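Long-range contact in NAD(+) phosphorylase MbcT (PDB 6FKG), which degrades NAD(+) by phosphorolysis as the toxin of a type II toxin-antitoxin system, killing the cell unless its cognate antitoxin MbcA blocks the active site: residues Thr24-Gly38 / Ala56-Val70. Residues are numbered along the deposited sequence; the frame is centred on the assembly and turned at random.
Sequences TCYRYTGAHRDALSG and AIYLADSAQACMVEV
Tyr26 and Ala60 form a single antiparallel, hydrogen-bonded pair: Tyr26 N donates to Ala60 O at 2.9 Å, and Ala60 N returns a straighter bond to Tyr26 O at 2.8 Å. Beyond it the strands diverge, and a water bridges Tyr28 N and Tyr58 O. At the far end of the contact, Ala56 N donates to Gly38 O.

Aromatic packing joins strand 24-30 to the helix starting at Ala63. The Tyr26 ring lies against the first helical turn, with Ala63 CB making a CH-pi contact over its face, 4.1 Å from the centroid. Val70 CG2 sits centrally over the Tyr28 ring, 3.6 Å from its centroid, while Cys66 SG approaches that ring obliquely. Tyr28 CG stands between the backbone N and the carbonyl carbon (chi1 77°), which turns the ring to the helix.

The extended Arg27 side chain crosses Ile57 at about a right angle. Ile57 CG2 and Thr29 CG2 lie over opposite guanidinium faces, each offset toward the rim. Arg27 NH1 and NH2 both donate to Ser37 O, at 2.9 and 2.8 Å; NH1 also meets Ala35 O from above its carbonyl plane, joining two carbonyls of turn 34-37.

MbcA, which blocks the active site, lies against this region: its Glu111 O accepts from Arg27 NH2 and its Phe114 meets the Tyr58 ring. Within the RES domain, strand 24-30 also pairs with strand 89-103, strand 56-60 pairs antiparallel with strand 150-156, and helix 177-185 packs against Met67 and Val68.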
# COMPACT_ATOMS: atom_id res chain seq x y z
N THR B 24 6.27 -36.63 -39.00
CA THR B 24 4.83 -36.53 -38.92
C THR B 24 4.44 -36.50 -37.44
O THR B 24 4.74 -37.44 -36.70
CB THR B 24 4.14 -37.70 -39.63
OG1 THR B 24 4.48 -37.67 -41.02
CG2 THR B 24 2.64 -37.59 -39.47
N CYS B 25 3.79 -35.42 -37.01
CA CYS B 25 3.49 -35.22 -35.60
C CYS B 25 2.00 -35.10 -35.35
O CYS B 25 1.20 -35.01 -36.28
CB CYS B 25 4.20 -33.98 -35.06
SG CYS B 25 6.01 -34.10 -35.06
N TYR B 26 1.65 -35.06 -34.07
CA TYR B 26 0.26 -35.13 -33.67
C TYR B 26 -0.02 -34.15 -32.56
O TYR B 26 0.78 -33.97 -31.63
CB TYR B 26 -0.10 -36.56 -33.22
CG TYR B 26 0.10 -37.56 -34.32
CD1 TYR B 26 1.34 -38.15 -34.54
CD2 TYR B 26 -0.95 -37.89 -35.17
CE1 TYR B 26 1.53 -39.05 -35.57
CE2 TYR B 26 -0.77 -38.79 -36.19
CZ TYR B 26 0.47 -39.36 -36.39
OH TYR B 26 0.63 -40.25 -37.41
N ARG B 27 -1.17 -33.51 -32.67
CA ARG B 27 -1.61 -32.56 -31.68
C ARG B 27 -3.11 -32.76 -31.45
O ARG B 27 -3.82 -33.07 -32.39
CB ARG B 27 -1.35 -31.13 -32.18
CG ARG B 27 -1.78 -30.10 -31.21
CD ARG B 27 -1.90 -28.73 -31.85
NE ARG B 27 -2.19 -27.80 -30.78
CZ ARG B 27 -2.42 -26.51 -30.96
NH1 ARG B 27 -2.38 -26.00 -32.19
NH2 ARG B 27 -2.67 -25.74 -29.91
N TYR B 28 -3.60 -32.57 -30.22
CA TYR B 28 -5.05 -32.59 -30.03
C TYR B 28 -5.51 -31.21 -29.55
O TYR B 28 -4.76 -30.46 -28.92
CB TYR B 28 -5.49 -33.73 -29.06
CG TYR B 28 -5.23 -33.42 -27.61
CD1 TYR B 28 -3.95 -33.51 -27.08
CD2 TYR B 28 -6.26 -33.04 -26.76
CE1 TYR B 28 -3.70 -33.21 -25.76
CE2 TYR B 28 -6.02 -32.73 -25.43
CZ TYR B 28 -4.74 -32.82 -24.94
OH TYR B 28 -4.50 -32.52 -23.61
N THR B 29 -6.74 -30.85 -29.93
CA THR B 29 -7.33 -29.59 -29.51
C THR B 29 -8.82 -29.84 -29.35
O THR B 29 -9.35 -30.83 -29.85
CB THR B 29 -7.16 -28.44 -30.54
OG1 THR B 29 -7.91 -28.74 -31.72
CG2 THR B 29 -5.70 -28.20 -30.89
N GLY B 30 -9.51 -28.92 -28.68
CA GLY B 30 -10.95 -28.84 -28.82
C GLY B 30 -11.30 -28.77 -30.29
O GLY B 30 -10.53 -28.23 -31.10
N ALA B 31 -12.48 -29.30 -30.62
CA ALA B 31 -12.89 -29.47 -32.00
C ALA B 31 -13.03 -28.13 -32.74
O ALA B 31 -12.95 -28.09 -33.97
CB ALA B 31 -14.21 -30.24 -32.06
N HIS B 32 -13.24 -27.06 -31.98
CA HIS B 32 -13.47 -25.73 -32.55
C HIS B 32 -12.19 -24.92 -32.74
O HIS B 32 -12.23 -23.83 -33.33
CB HIS B 32 -14.44 -24.93 -31.67
CG HIS B 32 -15.81 -25.52 -31.58
ND1 HIS B 32 -16.69 -25.55 -32.65
CD2 HIS B 32 -16.47 -26.08 -30.54
CE1 HIS B 32 -17.82 -26.12 -32.27
NE2 HIS B 32 -17.71 -26.46 -30.99
N ARG B 33 -11.07 -25.44 -32.25
CA ARG B 33 -9.82 -24.69 -32.27
C ARG B 33 -9.02 -24.94 -33.55
O ARG B 33 -9.09 -26.02 -34.13
CB ARG B 33 -8.96 -25.05 -31.06
CG ARG B 33 -9.67 -24.84 -29.72
CD ARG B 33 -10.18 -23.40 -29.62
NE ARG B 33 -10.75 -23.13 -28.31
CZ ARG B 33 -10.16 -22.40 -27.36
NH1 ARG B 33 -8.97 -21.83 -27.58
NH2 ARG B 33 -10.78 -22.21 -26.21
N ASP B 34 -8.26 -23.93 -33.97
CA ASP B 34 -7.36 -24.08 -35.10
C ASP B 34 -6.19 -25.01 -34.77
O ASP B 34 -5.54 -24.89 -33.72
CB ASP B 34 -6.82 -22.73 -35.55
CG ASP B 34 -5.96 -22.84 -36.80
OD1 ASP B 34 -6.53 -22.84 -37.90
OD2 ASP B 34 -4.73 -22.97 -36.67
N ALA B 35 -5.90 -25.93 -35.68
CA ALA B 35 -4.83 -26.90 -35.47
C ALA B 35 -3.46 -26.27 -35.23
O ALA B 35 -2.58 -26.89 -34.65
CB ALA B 35 -4.76 -27.85 -36.67
N LEU B 36 -3.25 -25.04 -35.71
CA LEU B 36 -1.92 -24.45 -35.61
C LEU B 36 -1.84 -23.27 -34.62
O LEU B 36 -0.79 -22.67 -34.45
CB LEU B 36 -1.44 -24.00 -37.00
CG LEU B 36 -1.44 -25.10 -38.07
CD1 LEU B 36 -1.05 -24.56 -39.43
CD2 LEU B 36 -0.51 -26.23 -37.65
N SER B 37 -2.95 -22.95 -33.95
CA SER B 37 -2.97 -21.86 -32.98
C SER B 37 -2.13 -22.18 -31.75
O SER B 37 -2.16 -23.30 -31.25
CB SER B 37 -4.39 -21.52 -32.53
OG SER B 37 -4.37 -20.77 -31.31
N GLY B 38 -1.40 -21.18 -31.24
CA GLY B 38 -0.59 -21.39 -30.05
C GLY B 38 -0.91 -20.42 -28.93
O GLY B 38 -0.12 -20.24 -28.00
N ALA B 56 2.88 -20.86 -28.53
CA ALA B 56 3.61 -22.13 -28.60
C ALA B 56 2.63 -23.26 -28.87
O ALA B 56 1.50 -23.23 -28.40
CB ALA B 56 4.39 -22.39 -27.30
N ILE B 57 3.09 -24.24 -29.64
CA ILE B 57 2.29 -25.39 -30.04
C ILE B 57 2.95 -26.65 -29.53
O ILE B 57 4.13 -26.86 -29.76
CB ILE B 57 2.18 -25.53 -31.58
CG1 ILE B 57 1.57 -24.29 -32.23
CG2 ILE B 57 1.35 -26.75 -31.95
CD1 ILE B 57 1.60 -24.40 -33.75
N TYR B 58 2.19 -27.51 -28.86
CA TYR B 58 2.74 -28.76 -28.35
C TYR B 58 2.31 -29.95 -29.21
O TYR B 58 1.11 -30.19 -29.40
CB TYR B 58 2.31 -28.95 -26.89
CG TYR B 58 3.07 -28.03 -25.95
CD1 TYR B 58 2.70 -26.69 -25.80
CD2 TYR B 58 4.18 -28.49 -25.24
CE1 TYR B 58 3.40 -25.84 -24.95
CE2 TYR B 58 4.89 -27.65 -24.39
CZ TYR B 58 4.50 -26.32 -24.26
OH TYR B 58 5.20 -25.48 -23.43
N LEU B 59 3.29 -30.67 -29.76
CA LEU B 59 3.04 -31.84 -30.60
C LEU B 59 3.78 -33.05 -30.08
O LEU B 59 4.78 -32.91 -29.39
CB LEU B 59 3.47 -31.57 -32.05
CG LEU B 59 2.83 -30.31 -32.66
CD1 LEU B 59 3.90 -29.29 -32.97
CD2 LEU B 59 2.08 -30.66 -33.92
N ALA B 60 3.31 -34.24 -30.43
CA ALA B 60 4.01 -35.48 -30.09
C ALA B 60 4.45 -36.18 -31.37
O ALA B 60 3.87 -35.92 -32.42
CB ALA B 60 3.12 -36.39 -29.26
N ASP B 61 5.43 -37.09 -31.29
CA ASP B 61 5.99 -37.71 -32.50
C ASP B 61 5.24 -38.98 -32.94
O ASP B 61 5.64 -39.65 -33.89
CB ASP B 61 7.48 -38.05 -32.32
CG ASP B 61 7.73 -39.20 -31.35
OD1 ASP B 61 6.90 -39.45 -30.45
OD2 ASP B 61 8.78 -39.87 -31.49
N SER B 62 4.16 -39.31 -32.25
CA SER B 62 3.29 -40.40 -32.67
C SER B 62 1.90 -40.18 -32.11
O SER B 62 1.73 -39.47 -31.12
CB SER B 62 3.82 -41.75 -32.20
OG SER B 62 3.65 -41.90 -30.79
N ALA B 63 0.90 -40.81 -32.72
CA ALA B 63 -0.46 -40.73 -32.20
C ALA B 63 -0.51 -41.32 -30.78
O ALA B 63 -1.24 -40.82 -29.91
CB ALA B 63 -1.43 -41.46 -33.12
N GLN B 64 0.30 -42.35 -30.54
CA GLN B 64 0.30 -43.00 -29.23
C GLN B 64 0.85 -42.07 -28.15
O GLN B 64 0.32 -41.98 -27.05
CB GLN B 64 1.10 -44.29 -29.25
CG GLN B 64 1.01 -45.03 -27.93
CD GLN B 64 2.21 -45.90 -27.67
OE1 GLN B 64 2.29 -47.02 -28.17
NE2 GLN B 64 3.15 -45.39 -26.88
N ALA B 65 1.93 -41.36 -28.48
CA ALA B 65 2.52 -40.41 -27.54
C ALA B 65 1.55 -39.27 -27.26
O ALA B 65 1.47 -38.77 -26.14
CB ALA B 65 3.85 -39.88 -28.07
N CYS B 66 0.83 -38.86 -28.30
CA CYS B 66 -0.20 -37.83 -28.14
C CYS B 66 -1.27 -38.31 -27.15
O CYS B 66 -1.69 -37.54 -26.28
CB CYS B 66 -0.83 -37.47 -29.47
SG CYS B 66 -1.93 -36.03 -29.36
N MET B 67 -1.68 -39.59 -27.26
CA MET B 67 -2.73 -40.12 -26.37
C MET B 67 -2.25 -40.12 -24.92
O MET B 67 -3.03 -39.87 -24.00
CB MET B 67 -3.15 -41.54 -26.76
CG MET B 67 -3.85 -41.64 -28.13
SD MET B 67 -5.20 -40.45 -28.40
CE MET B 67 -4.39 -39.12 -29.31
N VAL B 68 -0.98 -40.41 -24.72
CA VAL B 68 -0.41 -40.35 -23.38
C VAL B 68 -0.54 -38.92 -22.82
O VAL B 68 -0.86 -38.73 -21.66
CB VAL B 68 1.06 -40.82 -23.38
CG1 VAL B 68 1.69 -40.65 -21.99
CG2 VAL B 68 1.13 -42.28 -23.82
N GLU B 69 -0.34 -37.91 -23.67
CA GLU B 69 -0.49 -36.53 -23.19
C GLU B 69 -1.96 -36.21 -22.90
O GLU B 69 -2.27 -35.48 -21.95
CB GLU B 69 0.11 -35.54 -24.19
CG GLU B 69 1.64 -35.67 -24.37
CD GLU B 69 2.42 -35.53 -23.07
OE1 GLU B 69 2.01 -34.77 -22.17
OE2 GLU B 69 3.45 -36.20 -22.93
N VAL B 70 -2.87 -36.80 -23.67
CA VAL B 70 -4.29 -36.63 -23.38
C VAL B 70 -4.60 -37.19 -21.98
O VAL B 70 -5.33 -36.57 -21.20
CB VAL B 70 -5.20 -37.33 -24.43
CG1 VAL B 70 -6.67 -37.24 -24.00
CG2 VAL B 70 -5.03 -36.69 -25.81
O HOH W 1 -1.43 -31.35 -28.26